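Local coordinates for conserved domain protein (Porphyromonas gingivalis, PDB 3PNN) that probably acts in the cytoplasm as a glycosyltransferase, forming glycosidic linkages with an alpha/beta/alpha Rossmann-like fold, at residues A[128-133]-A[267-272]; A[44-49]-A[134-139]; A[40-45]-A[296-301]; A[149-154]-A[262-267]. All blocks are in the same frame, centred on the assembly; numbering follows the deposited sequence. Where two conformers were deposited one is given.

Contact 1 of 4, residues A[128-133]-A[267-272]; sequences GRNGFE and LDTTAR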
loop_
_atom_site.group_PDB
_atom_site.type_symbol
_atom_site.label_atom_id
_atom_site.label_comp_id
_atom_site.label_asym_id
_atom_site.label_seq_id
_atom_site.Cartn_x
_atom_site.Cartn_y
_atom_site.Cartn_z
ATOM N N GLY A 128 9.495 7.106 -2.098
ATOM C CA GLY A 128 10.749 7.524 -2.708
ATOM C C GLY A 128 10.877 7.102 -4.165
ATOM O O GLY A 128 10.370 6.061 -4.575
ATOM N N ARG A 129 11.568 7.913 -4.954
ATOM C CA ARG A 129 11.608 7.709 -6.400
ATOM C C ARG A 129 12.097 6.331 -6.818
ATOM O O ARG A 129 11.513 5.715 -7.713
ATOM C CB ARG A 129 12.476 8.774 -7.059
ATOM C CG ARG A 129 12.480 8.690 -8.567
ATOM C CD ARG A 129 13.179 9.934 -9.133
ATOM N NE ARG A 129 13.225 9.917 -10.589
ATOM C CZ ARG A 129 13.914 10.794 -11.317
ATOM N NH1 ARG A 129 14.622 11.739 -10.708
ATOM N NH2 ARG A 129 13.905 10.713 -12.646
ATOM N N ASN A 130 13.171 5.842 -6.202
ATOM C CA ASN A 130 13.711 4.547 -6.615
ATOM C C ASN A 130 12.784 3.351 -6.336
ATOM O O ASN A 130 12.892 2.309 -6.999
ATOM C CB ASN A 130 15.101 4.307 -6.023
ATOM C CG ASN A 130 15.790 3.130 -6.656
ATOM O OD1 ASN A 130 16.197 3.183 -7.822
ATOM N ND2 ASN A 130 15.916 2.057 -5.902
ATOM N N GLY A 131 11.878 3.502 -5.364
ATOM C CA GLY A 131 10.849 2.502 -5.118
ATOM C C GLY A 131 9.987 2.330 -6.354
ATOM O O GLY A 131 9.755 1.216 -6.824
ATOM N N PHE A 132 9.493 3.443 -6.891
ATOM C CA PHE A 132 8.750 3.389 -8.155
ATOM C C PHE A 132 9.580 2.883 -9.326
ATOM O O PHE A 132 9.062 2.170 -10.193
ATOM C CB PHE A 132 8.128 4.753 -8.476
ATOM C CG PHE A 132 7.097 5.164 -7.481
ATOM C CD1 PHE A 132 5.791 4.712 -7.602
ATOM C CD2 PHE A 132 7.447 5.933 -6.376
ATOM C CE1 PHE A 132 4.833 5.060 -6.669
ATOM C CE2 PHE A 132 6.497 6.290 -5.438
ATOM C CZ PHE A 132 5.181 5.849 -5.579
ATOM N N GLU A 133 10.861 3.247 -9.378
ATOM C CA GLU A 133 11.714 2.791 -10.483
ATOM C C GLU A 133 11.931 1.283 -10.507
ATOM O O GLU A 133 11.795 0.652 -11.557
ATOM C CB GLU A 133 13.076 3.511 -10.474
ATOM C CG GLU A 133 12.937 5.020 -10.748
ATOM C CD GLU A 133 14.260 5.766 -10.603
ATOM O OE1 GLU A 133 15.089 5.394 -9.739
ATOM O OE2 GLU A 133 14.462 6.735 -11.355
ATOM N N LEU A 267 12.324 -6.570 -3.853
ATOM C CA LEU A 267 13.205 -5.628 -4.539
ATOM C C LEU A 267 13.810 -4.696 -3.502
ATOM O O LEU A 267 13.094 -3.962 -2.836
ATOM C CB LEU A 267 12.414 -4.832 -5.582
ATOM C CG LEU A 267 11.584 -5.694 -6.549
ATOM C CD1 LEU A 267 10.593 -4.827 -7.333
ATOM C CD2 LEU A 267 12.493 -6.461 -7.515
ATOM N N ASP A 268 15.131 -4.732 -3.356
ATOM C CA ASP A 268 15.792 -3.952 -2.306
ATOM C C ASP A 268 16.104 -2.525 -2.769
ATOM O O ASP A 268 17.230 -2.228 -3.154
ATOM C CB ASP A 268 17.079 -4.665 -1.850
ATOM C CG ASP A 268 17.647 -4.093 -0.541
ATOM O OD1 ASP A 268 17.010 -3.202 0.069
ATOM O OD2 ASP A 268 18.735 -4.550 -0.117
ATOM N N THR A 269 15.120 -1.640 -2.708
ATOM C CA THR A 269 15.308 -0.271 -3.203
ATOM C C THR A 269 16.311 0.512 -2.368
ATOM O O THR A 269 16.512 0.218 -1.189
ATOM C CB THR A 269 13.958 0.502 -3.237
ATOM O OG1 THR A 269 14.172 1.822 -3.750
ATOM C CG2 THR A 269 13.361 0.606 -1.833
ATOM N N THR A 270 16.948 1.509 -2.982
ATOM C CA THR A 270 17.769 2.472 -2.240
ATOM C C THR A 270 16.916 3.620 -1.691
ATOM O O THR A 270 17.406 4.462 -0.939
ATOM C CB THR A 270 18.878 3.082 -3.128
ATOM O OG1 THR A 270 18.304 3.565 -4.353
ATOM C CG2 THR A 270 19.954 2.027 -3.437
ATOM N N ALA A 271 15.645 3.674 -2.085
ATOM C CA ALA A 271 14.765 4.714 -1.576
ATOM C C ALA A 271 14.556 4.550 -0.071
ATOM O O ALA A 271 14.651 3.449 0.471
ATOM C CB ALA A 271 13.396 4.693 -2.308
ATOM N N ARG A 272 14.242 5.650 0.593
ATOM C CA ARG A 272 13.877 5.618 2.005
ATOM C C ARG A 272 12.432 6.089 2.212
ATOM O O ARG A 272 12.044 7.152 1.726
ATOM C CB ARG A 272 14.836 6.505 2.794
ATOM C CG ARG A 272 16.277 6.002 2.761
ATOM C CD ARG A 272 16.489 4.994 3.866
ATOM N NE ARG A 272 16.331 5.660 5.158
ATOM C CZ ARG A 272 17.338 6.133 5.892
ATOM N NH1 ARG A 272 17.086 6.740 7.047
ATOM N NH2 ARG A 272 18.595 5.991 5.476
#
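Thr269 OG1 is the best-held polar atom here, and one clear hydrogen bond grips it: Ala271 N donates to Thr269 OG1 at 2.9 Å, with an almost straight angle of 164°. This closes an ST turn in the loop that carries on from strand 263-268. The hydroxyl gets into position because OG1 lies anti to the backbone N (chi1 -179°). It also faces helix 129-140, where Asn130 CB comes to 3.5 Å from Thr269 OG1. The Asn130 side chain leaves the helix with CG anti to its own N, sliding past Thr269 in the opposite direction and crossing Thr270 obliquely; Asn130 CG is 3.4 Å from Thr270 OG1.

In fold terms, a loop leaving a sheet strand is laid against the first turn of a helix. Gly128 is the N-cap residue of that helix. Because Gly128 carries no side chain, the loop can come close, and Ala271 CB sits 3.9 Å from Gly128 CA. The same methyl rests on the backbone one step into the helix, with Ala271 CB 3.6 Å from Gly131 N. On the strand side of the turn, Thr269 also touches Val152 and Tyr154, while the carboxylate of the preceding Asp268 forms a salt bridge with Arg155.

Contact 2 of 4, residues A[44-49]-A[134-139]; sequences IRAGFG and VLARKL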
loop_
_atom_site.group_PDB
_atom_site.type_symbol
_atom_site.label_atom_id
_atom_site.label_comp_id
_atom_site.label_asym_id
_atom_site.label_seq_id
_atom_site.Cartn_x
_atom_site.Cartn_y
_atom_site.Cartn_z
ATOM N N ILE A 44 4.707 8.733 -12.441
ATOM C CA ILE A 44 4.768 9.230 -13.806
ATOM C C ILE A 44 6.207 9.188 -14.306
ATOM O O ILE A 44 6.471 8.680 -15.397
ATOM C CB ILE A 44 4.198 10.662 -13.932
ATOM C CG1 ILE A 44 2.677 10.640 -13.704
ATOM C CG2 ILE A 44 4.557 11.266 -15.293
ATOM C CD1 ILE A 44 2.035 12.035 -13.612
ATOM N N ARG A 45 7.134 9.715 -13.508
ATOM C CA ARG A 45 8.545 9.732 -13.903
ATOM C C ARG A 45 9.069 8.320 -14.153
ATOM O O ARG A 45 9.927 8.107 -15.022
ATOM C CB ARG A 45 9.425 10.398 -12.831
ATOM C CG ARG A 45 9.317 11.901 -12.735
ATOM C CD ARG A 45 10.571 12.515 -12.091
ATOM N NE ARG A 45 10.653 12.333 -10.638
ATOM C CZ ARG A 45 11.396 13.106 -9.839
ATOM N NH1 ARG A 45 12.104 14.106 -10.361
ATOM N NH2 ARG A 45 11.427 12.898 -8.525
ATOM N N ALA A 46 8.564 7.360 -13.383
ATOM C CA ALA A 46 9.031 5.971 -13.473
ATOM C C ALA A 46 8.423 5.199 -14.644
ATOM O O ALA A 46 8.856 4.090 -14.955
ATOM C CB ALA A 46 8.762 5.232 -12.165
ATOM N N GLY A 47 7.420 5.777 -15.291
ATOM C CA GLY A 47 6.862 5.165 -16.484
ATOM C C GLY A 47 5.575 4.388 -16.292
ATOM O O GLY A 47 5.213 3.564 -17.147
ATOM N N PHE A 48 4.869 4.638 -15.188
ATOM C CA PHE A 48 3.529 4.071 -15.020
ATOM C C PHE A 48 2.584 4.729 -16.017
ATOM O O PHE A 48 2.732 5.905 -16.320
ATOM C CB PHE A 48 3.022 4.249 -13.583
ATOM C CG PHE A 48 3.627 3.272 -12.615
ATOM C CD1 PHE A 48 2.958 2.097 -12.294
ATOM C CD2 PHE A 48 4.871 3.524 -12.040
ATOM C CE1 PHE A 48 3.520 1.178 -11.418
ATOM C CE2 PHE A 48 5.444 2.604 -11.153
ATOM C CZ PHE A 48 4.762 1.437 -10.844
ATOM N N GLY A 49 1.626 3.961 -16.535
ATOM C CA GLY A 49 0.790 4.421 -17.633
ATOM C C GLY A 49 -0.563 4.994 -17.260
ATOM O O GLY A 49 -1.167 5.717 -18.047
ATOM N N VAL A 134 12.278 0.691 -9.368
ATOM C CA VAL A 134 12.514 -0.757 -9.376
ATOM C C VAL A 134 11.203 -1.505 -9.616
ATOM O O VAL A 134 11.174 -2.551 -10.277
ATOM C CB VAL A 134 13.191 -1.271 -8.074
ATOM C CG1 VAL A 134 14.593 -0.638 -7.924
ATOM C CG2 VAL A 134 12.312 -1.002 -6.848
ATOM N N LEU A 135 10.110 -0.954 -9.098
ATOM C CA LEU A 135 8.807 -1.616 -9.242
ATOM C C LEU A 135 8.316 -1.599 -10.687
ATOM O O LEU A 135 7.865 -2.626 -11.230
ATOM C CB LEU A 135 7.781 -0.957 -8.318
ATOM C CG LEU A 135 6.382 -1.574 -8.196
ATOM C CD1 LEU A 135 6.479 -3.053 -7.880
ATOM C CD2 LEU A 135 5.656 -0.812 -7.092
ATOM N N ALA A 136 8.396 -0.432 -11.316
ATOM C CA ALA A 136 7.989 -0.328 -12.707
ATOM C C ALA A 136 8.823 -1.270 -13.581
ATOM O O ALA A 136 8.295 -1.957 -14.461
ATOM C CB ALA A 136 8.115 1.124 -13.196
ATOM N N ARG A 137 10.134 -1.297 -13.354
ATOM C CA ARG A 137 10.990 -2.161 -14.156
ATOM C C ARG A 137 10.572 -3.631 -14.024
ATOM O O ARG A 137 10.498 -4.357 -15.014
ATOM C CB ARG A 137 12.463 -2.001 -13.771
ATOM C CG ARG A 137 13.379 -2.856 -14.631
ATOM C CD ARG A 137 14.849 -2.570 -14.371
ATOM N NE ARG A 137 15.265 -2.928 -13.017
ATOM C CZ ARG A 137 16.520 -2.801 -12.580
ATOM N NH1 ARG A 137 17.460 -2.338 -13.393
ATOM N NH2 ARG A 137 16.844 -3.151 -11.348
ATOM N N LYS A 138 10.327 -4.078 -12.800
ATOM C CA LYS A 138 9.932 -5.468 -12.576
ATOM C C LYS A 138 8.564 -5.778 -13.208
ATOM O O LYS A 138 8.392 -6.827 -13.841
ATOM C CB LYS A 138 9.929 -5.787 -11.074
ATOM C CG LYS A 138 9.418 -7.195 -10.704
ATOM C CD LYS A 138 10.388 -8.307 -11.097
ATOM C CE LYS A 138 9.783 -9.671 -10.684
ATOM N NZ LYS A 138 10.749 -10.792 -10.880
ATOM N N LEU A 139 7.601 -4.874 -13.036
ATOM C CA LEU A 139 6.247 -5.071 -13.575
ATOM C C LEU A 139 6.294 -5.253 -15.083
ATOM O O LEU A 139 5.575 -6.078 -15.647
ATOM C CB LEU A 139 5.319 -3.895 -13.185
ATOM C CG LEU A 139 4.904 -3.900 -11.710
ATOM C CD1 LEU A 139 4.142 -2.630 -11.369
ATOM C CD2 LEU A 139 4.070 -5.156 -11.396
#
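Phe48 does most of the work, coming off the chain just beyond helix 35-46, next to Gly47, which closes the last turn in a Schellman motif. From CB, the torsion that sets CG anti to the carbonyl carbon (chi1 -77°) swings the ring toward helix 129-140. Along one side of the ring the approach tightens, from 4.2 Å between Phe48 CD2 and Ala136 CB to 3.7 Å between Phe48 CE2 and Ala136 CB. At the tip, Phe48 CZ points at Leu135 CG, which lies 4.3 Å away at the ring edge, near its plane. On the other side Phe48 CE1 meets Leu139 CD1 at 3.9 Å, the two side chains crossing at about a right angle.

Ala136 is thus shared: its CB also lies 3.5 Å from Ala46 O and 4.3 Å from Ala46 CB, so a small methyl lets the two helices of the Rossmann-like domain come close. Phe48, Leu135 and Leu139 all reach Ala119 on strand 118-122, which puts the cluster between helices and sheet. No hydrogen bond crosses between the segments; the contact is buried and apolar in its side chains, and therefore rests on shape and van der Waals contact, not on direction.

Contact 3 of 4, residues A[40-45]-A[296-301]; sequences VYDAIR and GEYPTK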
loop_
_atom_site.group_PDB
_atom_site.type_symbol
_atom_site.label_atom_id
_atom_site.label_comp_id
_atom_site.label_asym_id
_atom_site.label_seq_id
_atom_site.Cartn_x
_atom_site.Cartn_y
_atom_site.Cartn_z
ATOM N N VAL A 40 2.412 10.184 -7.091
ATOM C CA VAL A 40 1.952 10.281 -8.469
ATOM C C VAL A 40 3.039 10.873 -9.356
ATOM O O VAL A 40 3.293 10.373 -10.449
ATOM C CB VAL A 40 0.627 11.080 -8.589
ATOM C CG1 VAL A 40 0.260 11.298 -10.065
ATOM C CG2 VAL A 40 -0.488 10.346 -7.833
ATOM N N TYR A 41 3.687 11.933 -8.881
ATOM C CA TYR A 41 4.798 12.526 -9.623
ATOM C C TYR A 41 5.874 11.473 -9.938
ATOM O O TYR A 41 6.355 11.367 -11.076
ATOM C CB TYR A 41 5.393 13.693 -8.819
ATOM C CG TYR A 41 6.387 14.541 -9.582
ATOM C CD1 TYR A 41 5.960 15.627 -10.354
ATOM C CD2 TYR A 41 7.741 14.267 -9.527
ATOM C CE1 TYR A 41 6.863 16.409 -11.046
ATOM C CE2 TYR A 41 8.655 15.041 -10.228
ATOM C CZ TYR A 41 8.208 16.107 -10.986
ATOM O OH TYR A 41 9.114 16.879 -11.675
ATOM N N ASP A 42 6.275 10.707 -8.929
ATOM C CA ASP A 42 7.329 9.712 -9.152
ATOM C C ASP A 42 6.834 8.552 -10.016
ATOM O O ASP A 42 7.594 8.001 -10.810
ATOM C CB ASP A 42 7.907 9.203 -7.824
ATOM C CG ASP A 42 8.896 10.195 -7.206
ATOM O OD1 ASP A 42 9.500 10.984 -7.964
ATOM O OD2 ASP A 42 9.076 10.170 -5.973
ATOM N N ALA A 43 5.559 8.187 -9.887
ATOM C CA ALA A 43 5.048 7.080 -10.698
ATOM C C ALA A 43 5.089 7.485 -12.165
ATOM O O ALA A 43 5.472 6.697 -13.037
ATOM C CB ALA A 43 3.614 6.687 -10.267
ATOM N N ILE A 44 4.707 8.733 -12.441
ATOM C CA ILE A 44 4.768 9.230 -13.806
ATOM C C ILE A 44 6.207 9.188 -14.306
ATOM O O ILE A 44 6.471 8.680 -15.397
ATOM C CB ILE A 44 4.198 10.662 -13.932
ATOM C CG1 ILE A 44 2.677 10.640 -13.704
ATOM C CG2 ILE A 44 4.557 11.266 -15.293
ATOM C CD1 ILE A 44 2.035 12.035 -13.612
ATOM N N ARG A 45 7.134 9.715 -13.508
ATOM C CA ARG A 45 8.545 9.732 -13.903
ATOM C C ARG A 45 9.069 8.320 -14.153
ATOM O O ARG A 45 9.927 8.107 -15.022
ATOM C CB ARG A 45 9.425 10.398 -12.831
ATOM C CG ARG A 45 9.317 11.901 -12.735
ATOM C CD ARG A 45 10.571 12.515 -12.091
ATOM N NE ARG A 45 10.653 12.333 -10.638
ATOM C CZ ARG A 45 11.396 13.106 -9.839
ATOM N NH1 ARG A 45 12.104 14.106 -10.361
ATOM N NH2 ARG A 45 11.427 12.898 -8.525
ATOM N N GLY A 296 17.015 19.380 -5.467
ATOM C CA GLY A 296 16.595 19.252 -6.850
ATOM C C GLY A 296 15.875 17.966 -7.226
ATOM O O GLY A 296 15.622 17.735 -8.409
ATOM N N GLU A 297 15.523 17.141 -6.241
ATOM C CA GLU A 297 14.851 15.868 -6.518
ATOM C C GLU A 297 13.419 16.109 -7.001
ATOM O O GLU A 297 12.880 15.316 -7.770
ATOM C CB GLU A 297 14.860 14.957 -5.279
ATOM C CG GLU A 297 14.122 13.605 -5.430
ATOM C CD GLU A 297 14.975 12.499 -6.046
ATOM O OE1 GLU A 297 15.962 12.815 -6.745
ATOM O OE2 GLU A 297 14.660 11.308 -5.826
ATOM N N TYR A 298 12.821 17.215 -6.561
ATOM C CA TYR A 298 11.465 17.602 -6.950
ATOM C C TYR A 298 11.432 19.093 -7.199
ATOM O O TYR A 298 12.182 19.837 -6.571
ATOM C CB TYR A 298 10.444 17.298 -5.829
ATOM C CG TYR A 298 10.375 15.837 -5.472
ATOM C CD1 TYR A 298 9.604 14.958 -6.219
ATOM C CD2 TYR A 298 11.096 15.335 -4.400
ATOM C CE1 TYR A 298 9.559 13.605 -5.916
ATOM C CE2 TYR A 298 11.063 13.986 -4.087
ATOM C CZ TYR A 298 10.292 13.131 -4.843
ATOM O OH TYR A 298 10.265 11.800 -4.534
ATOM N N PRO A 299 10.532 19.543 -8.088
ATOM C CA PRO A 299 10.278 20.983 -8.191
ATOM C C PRO A 299 9.516 21.472 -6.965
ATOM O O PRO A 299 8.881 20.670 -6.274
ATOM C CB PRO A 299 9.387 21.083 -9.430
ATOM C CG PRO A 299 8.651 19.793 -9.443
ATOM C CD PRO A 299 9.678 18.771 -9.006
ATOM N N THR A 300 9.566 22.772 -6.686
ATOM C CA THR A 300 8.841 23.286 -5.520
ATOM C C THR A 300 7.345 22.985 -5.578
ATOM O O THR A 300 6.740 22.613 -4.577
ATOM C CB THR A 300 9.048 24.792 -5.320
ATOM O OG1 THR A 300 10.428 25.042 -5.066
ATOM C CG2 THR A 300 8.221 25.282 -4.122
ATOM N N LYS A 301 6.748 23.139 -6.754
ATOM C CA LYS A 301 5.339 22.807 -6.931
ATOM C C LYS A 301 5.214 21.664 -7.927
ATOM O O LYS A 301 5.693 21.758 -9.051
ATOM C CB LYS A 301 4.541 24.014 -7.438
ATOM C CG LYS A 301 4.418 25.134 -6.431
ATOM C CD LYS A 301 3.547 26.266 -6.954
ATOM C CE LYS A 301 3.548 27.433 -5.978
ATOM N NZ LYS A 301 4.941 27.807 -5.586
HETATM O O HOH W 1 14.963 15.495 -10.380
#
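Two torsions bend Arg45 back toward the C-terminal tail: CG stands anti to the carbonyl carbon (chi1 -74°), and a turn at chi3 (-75°) folds the guanidinium over. Asp42, one helical turn earlier, uses a similar first torsion (-78°), so acid and base meet on one side of helix 35-46 of the Rossmann-like domain, facing the loop that follows helix 282-294. Arg45 grips Asp42 side-on, in the guanidinium plane, with both nitrogens on one oxygen: Arg45 NH2 to Asp42 OD1 is 2.8 Å and Arg45 NE to Asp42 OD1 is 3.2 Å. End-on, the same group holds the backbone of the tail, with Arg45 NH1 at 3.0 Å and Arg45 NH2 at 2.9 Å from Glu297 O, again in plane.

The other carboxylate oxygen is used as well. Tyr298 OH donates to the syn lone pair of Asp42 OD2 across a very short 2.5 Å, a bond probably strengthened by the negative charge. Asp42 thus links arginine and tyrosine. A water takes a weak bond from Arg45 NH1 and donates to Gly296 O. Tyr41 CD2 meets the edge of the Tyr298 ring, near its plane, 3.9 Å from Tyr298 CD1. Tyr41 also comes edge-first to the guanidinium face of Arg45, with Tyr41 CE2 3.3 Å above its plane, over the centre; its tip meets the proline, Tyr41 OH lying 3.3 Å from Pro299 CD.

Contact 4 of 4, residues A[149-154]-A[262-267]; sequences YCMVGY and ASVEVL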
loop_
_atom_site.group_PDB
_atom_site.type_symbol
_atom_site.label_atom_id
_atom_site.label_comp_id
_atom_site.label_asym_id
_atom_site.label_seq_id
_atom_site.Cartn_x
_atom_site.Cartn_y
_atom_site.Cartn_z
ATOM N N TYR A 149 4.987 -12.363 -8.664
ATOM C CA TYR A 149 4.715 -11.026 -8.128
ATOM C C TYR A 149 5.990 -10.437 -7.533
ATOM O O TYR A 149 7.063 -11.055 -7.618
ATOM C CB TYR A 149 3.664 -11.121 -7.020
ATOM C CG TYR A 149 2.388 -11.860 -7.399
ATOM C CD1 TYR A 149 1.848 -11.755 -8.672
ATOM C CD2 TYR A 149 1.707 -12.637 -6.456
ATOM C CE1 TYR A 149 0.656 -12.411 -9.014
ATOM C CE2 TYR A 149 0.507 -13.294 -6.784
ATOM C CZ TYR A 149 -0.006 -13.176 -8.065
ATOM O OH TYR A 149 -1.170 -13.833 -8.408
ATOM N N CYS A 150 5.873 -9.255 -6.922
ATOM C CA CYS A 150 7.014 -8.626 -6.262
ATOM C C CYS A 150 6.568 -7.686 -5.141
ATOM O O CYS A 150 5.380 -7.369 -4.987
ATOM C CB CYS A 150 7.882 -7.874 -7.278
ATOM S SG CYS A 150 7.037 -6.444 -8.062
HETATM N N MSE A 151 7.521 -7.260 -4.325
HETATM C CA MSE A 151 7.251 -6.205 -3.357
HETATM C C MSE A 151 8.519 -5.407 -3.189
HETATM O O MSE A 151 9.607 -5.928 -3.411
HETATM C CB MSE A 151 6.782 -6.737 -1.989
HETATM C CG MSE A 151 7.728 -7.655 -1.245
HETATM SE SE MSE A 151 7.369 -7.676 0.725
HETATM C CE MSE A 151 8.795 -6.444 1.263
ATOM N N VAL A 152 8.369 -4.143 -2.813
ATOM C CA VAL A 152 9.535 -3.293 -2.622
ATOM C C VAL A 152 9.843 -3.337 -1.137
ATOM O O VAL A 152 9.025 -2.943 -0.303
ATOM C CB VAL A 152 9.289 -1.862 -3.112
ATOM C CG1 VAL A 152 10.506 -0.959 -2.773
ATOM C CG2 VAL A 152 9.048 -1.862 -4.631
ATOM N N GLY A 153 11.003 -3.887 -0.806
ATOM C CA GLY A 153 11.387 -4.028 0.584
ATOM C C GLY A 153 12.039 -2.768 1.125
ATOM O O GLY A 153 12.761 -2.073 0.403
ATOM N N TYR A 154 11.762 -2.476 2.392
ATOM C CA TYR A 154 12.459 -1.438 3.148
ATOM C C TYR A 154 13.139 -2.084 4.362
ATOM O O TYR A 154 12.861 -3.237 4.679
ATOM C CB TYR A 154 11.471 -0.353 3.565
ATOM C CG TYR A 154 10.974 0.419 2.359
ATOM C CD1 TYR A 154 11.631 1.576 1.939
ATOM C CD2 TYR A 154 9.897 -0.047 1.605
ATOM C CE1 TYR A 154 11.209 2.278 0.821
ATOM C CE2 TYR A 154 9.470 0.645 0.473
ATOM C CZ TYR A 154 10.125 1.807 0.091
ATOM O OH TYR A 154 9.710 2.492 -1.035
ATOM N N ALA A 262 2.220 -18.799 -5.690
ATOM C CA ALA A 262 2.855 -17.544 -6.080
ATOM C C ALA A 262 4.268 -17.460 -5.535
ATOM O O ALA A 262 4.600 -18.078 -4.519
ATOM C CB ALA A 262 2.047 -16.356 -5.606
ATOM N N SER A 263 5.101 -16.713 -6.240
ATOM C CA SER A 263 6.416 -16.367 -5.739
ATOM C C SER A 263 6.498 -14.857 -5.776
ATOM O O SER A 263 5.907 -14.217 -6.649
ATOM C CB SER A 263 7.516 -16.991 -6.601
ATOM O OG SER A 263 7.411 -16.549 -7.938
ATOM N N VAL A 264 7.203 -14.281 -4.813
ATOM C CA VAL A 264 7.240 -12.833 -4.692
ATOM C C VAL A 264 8.705 -12.440 -4.587
ATOM O O VAL A 264 9.373 -12.811 -3.626
ATOM C CB VAL A 264 6.480 -12.343 -3.432
ATOM C CG1 VAL A 264 6.586 -10.814 -3.302
ATOM C CG2 VAL A 264 4.996 -12.787 -3.471
ATOM N N GLU A 265 9.217 -11.718 -5.577
ATOM C CA GLU A 265 10.595 -11.235 -5.482
ATOM C C GLU A 265 10.625 -9.961 -4.651
ATOM O O GLU A 265 9.827 -9.044 -4.872
ATOM C CB GLU A 265 11.216 -10.969 -6.864
ATOM C CG GLU A 265 12.623 -10.334 -6.738
ATOM C CD GLU A 265 13.302 -10.022 -8.078
ATOM O OE1 GLU A 265 12.681 -10.204 -9.144
ATOM O OE2 GLU A 265 14.476 -9.594 -8.057
ATOM N N VAL A 266 11.550 -9.896 -3.699
ATOM C CA VAL A 266 11.694 -8.708 -2.863
ATOM C C VAL A 266 12.743 -7.777 -3.482
ATOM O O VAL A 266 13.908 -8.157 -3.632
ATOM C CB VAL A 266 12.103 -9.062 -1.416
ATOM C CG1 VAL A 266 12.272 -7.778 -0.574
ATOM C CG2 VAL A 266 11.070 -9.983 -0.780
ATOM N N LEU A 267 12.324 -6.570 -3.853
ATOM C CA LEU A 267 13.205 -5.628 -4.539
ATOM C C LEU A 267 13.810 -4.696 -3.502
ATOM O O LEU A 267 13.094 -3.962 -2.836
ATOM C CB LEU A 267 12.414 -4.832 -5.582
ATOM C CG LEU A 267 11.584 -5.694 -6.549
ATOM C CD1 LEU A 267 10.593 -4.827 -7.333
ATOM C CD2 LEU A 267 12.493 -6.461 -7.515
#
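Strands 148-155 and 263-268 run side by side as a parallel pair within the Rossmann-like core, their segment axes 28° apart. Five backbone hydrogen bonds join them in regular parallel register. Tyr149 straddles Val264: Tyr149 N donates to Ser263 O (2.9 Å, nearly along the C=O axis), and Tyr149 O accepts from Glu265 N, which stands above the carbonyl plane. Met151 straddles Val266 likewise, through Met151 N to Glu265 O at 3.0 Å and Leu267 N to Met151 O at 2.8 Å, the latter almost straight. Gly153 N to Leu267 O completes the set. Weaker CA-H...O contacts fill in between, as from Cys150 CA to Glu265 O at 3.2 Å.

Two side chains have polar partners beyond the pair: Tyr149 OH is hydrogen-bonded to Asp223, and Glu265 is salt-bridged to Lys138.

Apolar contacts line both faces. On the face of Tyr149, Met151, Val264 and Val266, Met151 (selenomethionine in the model) crosses Val264 at about a right angle, its CG 3.9 Å from Val264 CG1, and runs alongside Val266; Val264 packs on helix 249-259. Tyr149 CE2 rests 3.6 Å from Ala262 CB. Toward helix 129-140, Cys150 SG packs 4.0 Å from Leu267 CD1. At the far end Val266 CG1 lies 4.0 Å from Gly153 CA, methyl against bare backbone.

Helix 129-140 ties the set together. Its first turn serves contact 1 and the following residues contact 2, the two centres 11 Å apart, while Lys138 NZ reaches Glu265 OE1 of contact 4 in a salt bridge of 2.7 Å. Contacts 1 and 4 share Leu267, so the loop of contact 1 simply carries on from the strand of contact 4. Helix 35-46 joins contacts 2 and 3, which share Ile44 and Arg45. Arg129 NH1 of contact 1 approaches Arg45 NH1 to 3.5 Å, like charges side by side. Contacts 3 and 4 lie furthest apart, about 24 Å between centres, with their nearest atoms about 9 Å apart. None of the four contacts includes a bound ligand.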